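PDB 2DGD: 223aa long hypothetical arylmalonate decarboxylase from Sulfolobus tokodaii, which is of unproven function but is probably an arylmalonate decarboxylase-like lyase, a type of enzyme that releases carbon dioxide from arylmalonates. Local coordinates for residues Leu170-Thr184 with Leu191-Asn203. Residues are numbered along the deposited sequence; the frame is centred on the assembly and turned at random.
Sequences LKADAVYIACTALST and LHEDLDMPVVSEN
With CG anti to the backbone N (chi1 -162°) and an extended chain beyond it, Glu-202 sends its carboxylate back across the end of strand 174-177, where OE2 accepts a hydrogen bond from Cys-179 N at 2.7 Å. That donor meets the anti side of the carboxylate, 30° out of its plane. Tyr-176, whose CG is likewise anti to N (chi1 165°), brings its OH to 3.1 Å from Glu-202 OE2, while its ring carries Ala-178 N over one face. Were Glu-202 an alanine, Cys-179 N would probably lose this acceptor, and the loop after the strand would be held less firmly.

The backbones pair in parallel: Val-200 N donates to Val-175 O (2.8 Å) and Ile-177 N to Val-200 O (2.9 Å), and Glu-202 N, at the start of the next helix, continues the pattern to Ile-177 O. Asn-203 ND2 bonds Thr-180 O (3.1 Å), which lies in its amide plane, and also Asp-22. At the other end, selenomethionine Met-197 sets SE 4.0 Å from Val-175 CG2 and CE 3.8 Å from Leu-170 CA. Ile-177 CD1 bridges Leu-191 CD1 (4.0 Å) and Val-199 CG1.

These pairs close a beta-alpha-beta unit: strand 174-177, helix 187-195, then strand 199-201, outermost within this chain in a four-stranded parallel sheet. Strand 110-115 flanks 174-177 on its other edge; helix 95-105 packs on the Tyr-176 and Val-200 face, whereas helix 155-163 joins 187-195 on the Ile-177 face.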
# COMPACT_ATOMS: atom_id res chain seq x y z
N LEU A 170 12.84 31.58 -15.42
CA LEU A 170 13.23 31.84 -14.04
C LEU A 170 13.10 33.30 -13.67
O LEU A 170 13.22 33.65 -12.51
CB LEU A 170 14.67 31.39 -13.79
CG LEU A 170 14.87 29.88 -13.83
CD1 LEU A 170 16.31 29.56 -13.49
CD2 LEU A 170 13.92 29.19 -12.85
N LYS A 171 12.85 34.15 -14.66
CA LYS A 171 12.69 35.57 -14.41
C LYS A 171 11.23 35.92 -14.17
O LYS A 171 10.91 37.03 -13.76
CB LYS A 171 13.20 36.39 -15.60
CG LYS A 171 14.68 36.29 -15.85
CD LYS A 171 15.02 36.97 -17.15
CE LYS A 171 16.51 36.94 -17.44
NZ LYS A 171 16.73 37.50 -18.80
N ALA A 172 10.34 34.97 -14.42
CA ALA A 172 8.91 35.19 -14.25
C ALA A 172 8.42 34.83 -12.85
O ALA A 172 9.14 34.20 -12.07
CB ALA A 172 8.13 34.39 -15.29
N ASP A 173 7.20 35.25 -12.53
CA ASP A 173 6.61 34.95 -11.24
C ASP A 173 5.79 33.68 -11.39
O ASP A 173 5.45 33.02 -10.41
CB ASP A 173 5.67 36.07 -10.78
CG ASP A 173 6.40 37.35 -10.50
OD1 ASP A 173 7.41 37.30 -9.77
OD2 ASP A 173 5.96 38.41 -11.01
N ALA A 174 5.47 33.35 -12.64
CA ALA A 174 4.68 32.18 -12.95
C ALA A 174 4.71 31.93 -14.44
O ALA A 174 5.07 32.81 -15.22
CB ALA A 174 3.24 32.38 -12.49
N VAL A 175 4.32 30.71 -14.83
CA VAL A 175 4.26 30.31 -16.22
C VAL A 175 2.80 30.05 -16.56
O VAL A 175 2.03 29.56 -15.72
CB VAL A 175 5.05 29.02 -16.48
CG1 VAL A 175 4.73 28.48 -17.86
CG2 VAL A 175 6.54 29.26 -16.33
N TYR A 176 2.41 30.38 -17.78
CA TYR A 176 1.04 30.14 -18.22
C TYR A 176 1.09 29.35 -19.51
O TYR A 176 1.80 29.72 -20.44
CB TYR A 176 0.31 31.47 -18.45
CG TYR A 176 -0.99 31.34 -19.24
CD1 TYR A 176 -2.03 30.54 -18.77
CD2 TYR A 176 -1.16 31.99 -20.45
CE1 TYR A 176 -3.22 30.40 -19.50
CE2 TYR A 176 -2.33 31.86 -21.19
CZ TYR A 176 -3.36 31.06 -20.71
OH TYR A 176 -4.52 30.92 -21.45
N ILE A 177 0.33 28.25 -19.57
CA ILE A 177 0.28 27.43 -20.77
C ILE A 177 -1.12 27.53 -21.36
O ILE A 177 -2.08 27.02 -20.79
CB ILE A 177 0.62 25.96 -20.45
CG1 ILE A 177 2.02 25.87 -19.84
CG2 ILE A 177 0.59 25.12 -21.71
CD1 ILE A 177 2.39 24.50 -19.35
N ALA A 178 -1.22 28.20 -22.51
CA ALA A 178 -2.50 28.42 -23.18
C ALA A 178 -3.09 27.24 -23.94
O ALA A 178 -2.39 26.30 -24.30
CB ALA A 178 -2.38 29.62 -24.11
N CYS A 179 -4.40 27.32 -24.17
CA CYS A 179 -5.21 26.34 -24.90
C CYS A 179 -5.66 25.13 -24.09
O CYS A 179 -4.85 24.44 -23.46
CB CYS A 179 -4.50 25.85 -26.18
SG CYS A 179 -5.67 25.31 -27.47
N THR A 180 -6.97 24.89 -24.11
CA THR A 180 -7.57 23.79 -23.38
C THR A 180 -7.44 22.46 -24.10
O THR A 180 -7.81 21.43 -23.55
CB THR A 180 -9.06 24.05 -23.11
OG1 THR A 180 -9.75 24.16 -24.36
CG2 THR A 180 -9.24 25.31 -22.31
N ALA A 181 -6.93 22.49 -25.33
CA ALA A 181 -6.76 21.25 -26.10
C ALA A 181 -5.55 20.45 -25.58
O ALA A 181 -5.46 19.24 -25.78
CB ALA A 181 -6.58 21.56 -27.57
N LEU A 182 -4.63 21.14 -24.92
CA LEU A 182 -3.46 20.49 -24.36
C LEU A 182 -3.82 19.80 -23.04
O LEU A 182 -4.49 20.39 -22.20
CB LEU A 182 -2.36 21.51 -24.08
CG LEU A 182 -1.54 22.08 -25.24
CD1 LEU A 182 -0.61 23.16 -24.71
CD2 LEU A 182 -0.75 20.97 -25.93
N SER A 183 -3.39 18.56 -22.88
CA SER A 183 -3.63 17.84 -21.64
C SER A 183 -2.42 18.18 -20.77
O SER A 183 -1.32 17.63 -20.97
CB SER A 183 -3.69 16.35 -21.89
OG SER A 183 -3.79 15.66 -20.67
N THR A 184 -2.62 19.09 -19.83
CA THR A 184 -1.54 19.55 -18.97
C THR A 184 -1.52 19.01 -17.55
O THR A 184 -0.67 19.39 -16.76
CB THR A 184 -1.57 21.08 -18.90
OG1 THR A 184 -2.90 21.51 -18.57
CG2 THR A 184 -1.18 21.68 -20.24
N LEU A 191 6.61 20.70 -14.11
CA LEU A 191 7.11 22.05 -14.22
C LEU A 191 7.06 22.79 -12.88
O LEU A 191 8.04 23.38 -12.45
CB LEU A 191 6.32 22.82 -15.28
CG LEU A 191 6.62 22.40 -16.73
CD1 LEU A 191 5.71 23.12 -17.70
CD2 LEU A 191 8.09 22.71 -17.04
N HIS A 192 5.91 22.72 -12.21
CA HIS A 192 5.74 23.39 -10.92
C HIS A 192 6.79 22.96 -9.89
O HIS A 192 7.34 23.79 -9.17
CB HIS A 192 4.35 23.12 -10.37
CG HIS A 192 4.10 23.77 -9.05
ND1 HIS A 192 3.65 23.08 -7.95
CD2 HIS A 192 4.25 25.06 -8.64
CE1 HIS A 192 3.55 23.90 -6.92
NE2 HIS A 192 3.91 25.10 -7.31
N GLU A 193 7.05 21.66 -9.82
CA GLU A 193 8.03 21.15 -8.88
C GLU A 193 9.42 21.63 -9.24
O GLU A 193 10.16 22.12 -8.39
CB GLU A 193 8.04 19.63 -8.89
CG GLU A 193 7.01 18.96 -8.03
CD GLU A 193 7.09 17.46 -8.17
OE1 GLU A 193 8.19 16.90 -7.94
OE2 GLU A 193 6.06 16.83 -8.51
N ASP A 194 9.78 21.49 -10.51
CA ASP A 194 11.10 21.86 -10.98
C ASP A 194 11.42 23.35 -10.99
O ASP A 194 12.52 23.75 -10.58
CB ASP A 194 11.32 21.26 -12.37
CG ASP A 194 11.28 19.74 -12.36
OD1 ASP A 194 11.23 19.12 -13.44
OD2 ASP A 194 11.30 19.15 -11.25
N LEU A 195 10.48 24.16 -11.44
CA LEU A 195 10.70 25.60 -11.51
C LEU A 195 10.43 26.31 -10.19
O LEU A 195 10.80 27.47 -10.02
CB LEU A 195 9.83 26.21 -12.60
CG LEU A 195 10.02 25.68 -14.02
CD1 LEU A 195 9.07 26.40 -14.94
CD2 LEU A 195 11.45 25.88 -14.47
N ASP A 196 9.78 25.62 -9.26
CA ASP A 196 9.45 26.20 -7.97
C ASP A 196 8.68 27.51 -8.10
O ASP A 196 9.02 28.52 -7.48
CB ASP A 196 10.72 26.44 -7.15
CG ASP A 196 10.43 26.95 -5.74
OD1 ASP A 196 11.37 27.36 -5.03
OD2 ASP A 196 9.24 26.93 -5.33
N MSE A 197 7.63 27.50 -8.91
CA MSE A 197 6.78 28.67 -9.11
C MSE A 197 5.47 28.16 -9.68
O MSE A 197 5.42 27.07 -10.25
CB MSE A 197 7.42 29.65 -10.09
CG MSE A 197 7.62 29.08 -11.49
SE MSE A 197 8.13 30.40 -12.80
CE MSE A 197 10.05 30.42 -12.42
N PRO A 198 4.39 28.92 -9.52
CA PRO A 198 3.14 28.42 -10.08
C PRO A 198 3.18 28.27 -11.60
O PRO A 198 3.67 29.15 -12.31
CB PRO A 198 2.11 29.45 -9.60
CG PRO A 198 2.91 30.70 -9.45
CD PRO A 198 4.19 30.21 -8.83
N VAL A 199 2.70 27.14 -12.09
CA VAL A 199 2.64 26.87 -13.51
C VAL A 199 1.16 26.67 -13.78
O VAL A 199 0.60 25.64 -13.42
CB VAL A 199 3.43 25.60 -13.88
CG1 VAL A 199 3.31 25.32 -15.37
CG2 VAL A 199 4.89 25.78 -13.49
N VAL A 200 0.53 27.67 -14.39
CA VAL A 200 -0.91 27.64 -14.64
C VAL A 200 -1.35 27.27 -16.06
O VAL A 200 -1.04 27.97 -17.02
CB VAL A 200 -1.54 29.01 -14.30
CG1 VAL A 200 -3.05 28.98 -14.54
CG2 VAL A 200 -1.24 29.38 -12.87
N SER A 201 -2.08 26.17 -16.18
CA SER A 201 -2.57 25.75 -17.48
C SER A 201 -4.01 26.21 -17.55
O SER A 201 -4.66 26.40 -16.52
CB SER A 201 -2.53 24.24 -17.63
OG SER A 201 -3.57 23.65 -16.88
N GLU A 202 -4.52 26.38 -18.76
CA GLU A 202 -5.88 26.86 -18.92
C GLU A 202 -6.90 25.91 -18.31
O GLU A 202 -7.88 26.36 -17.69
CB GLU A 202 -6.16 27.10 -20.41
CG GLU A 202 -7.36 27.98 -20.67
CD GLU A 202 -7.30 28.66 -22.02
OE1 GLU A 202 -8.33 29.21 -22.44
OE2 GLU A 202 -6.21 28.65 -22.64
N ASN A 203 -6.67 24.61 -18.45
CA ASN A 203 -7.60 23.64 -17.89
C ASN A 203 -7.61 23.66 -16.37
O ASN A 203 -8.67 23.62 -15.76
CB ASN A 203 -7.30 22.23 -18.41
CG ASN A 203 -7.62 22.07 -19.88
OD1 ASN A 203 -8.52 22.74 -20.40
ND2 ASN A 203 -6.91 21.18 -20.55
O HOH W 1 -4.62 23.00 -20.22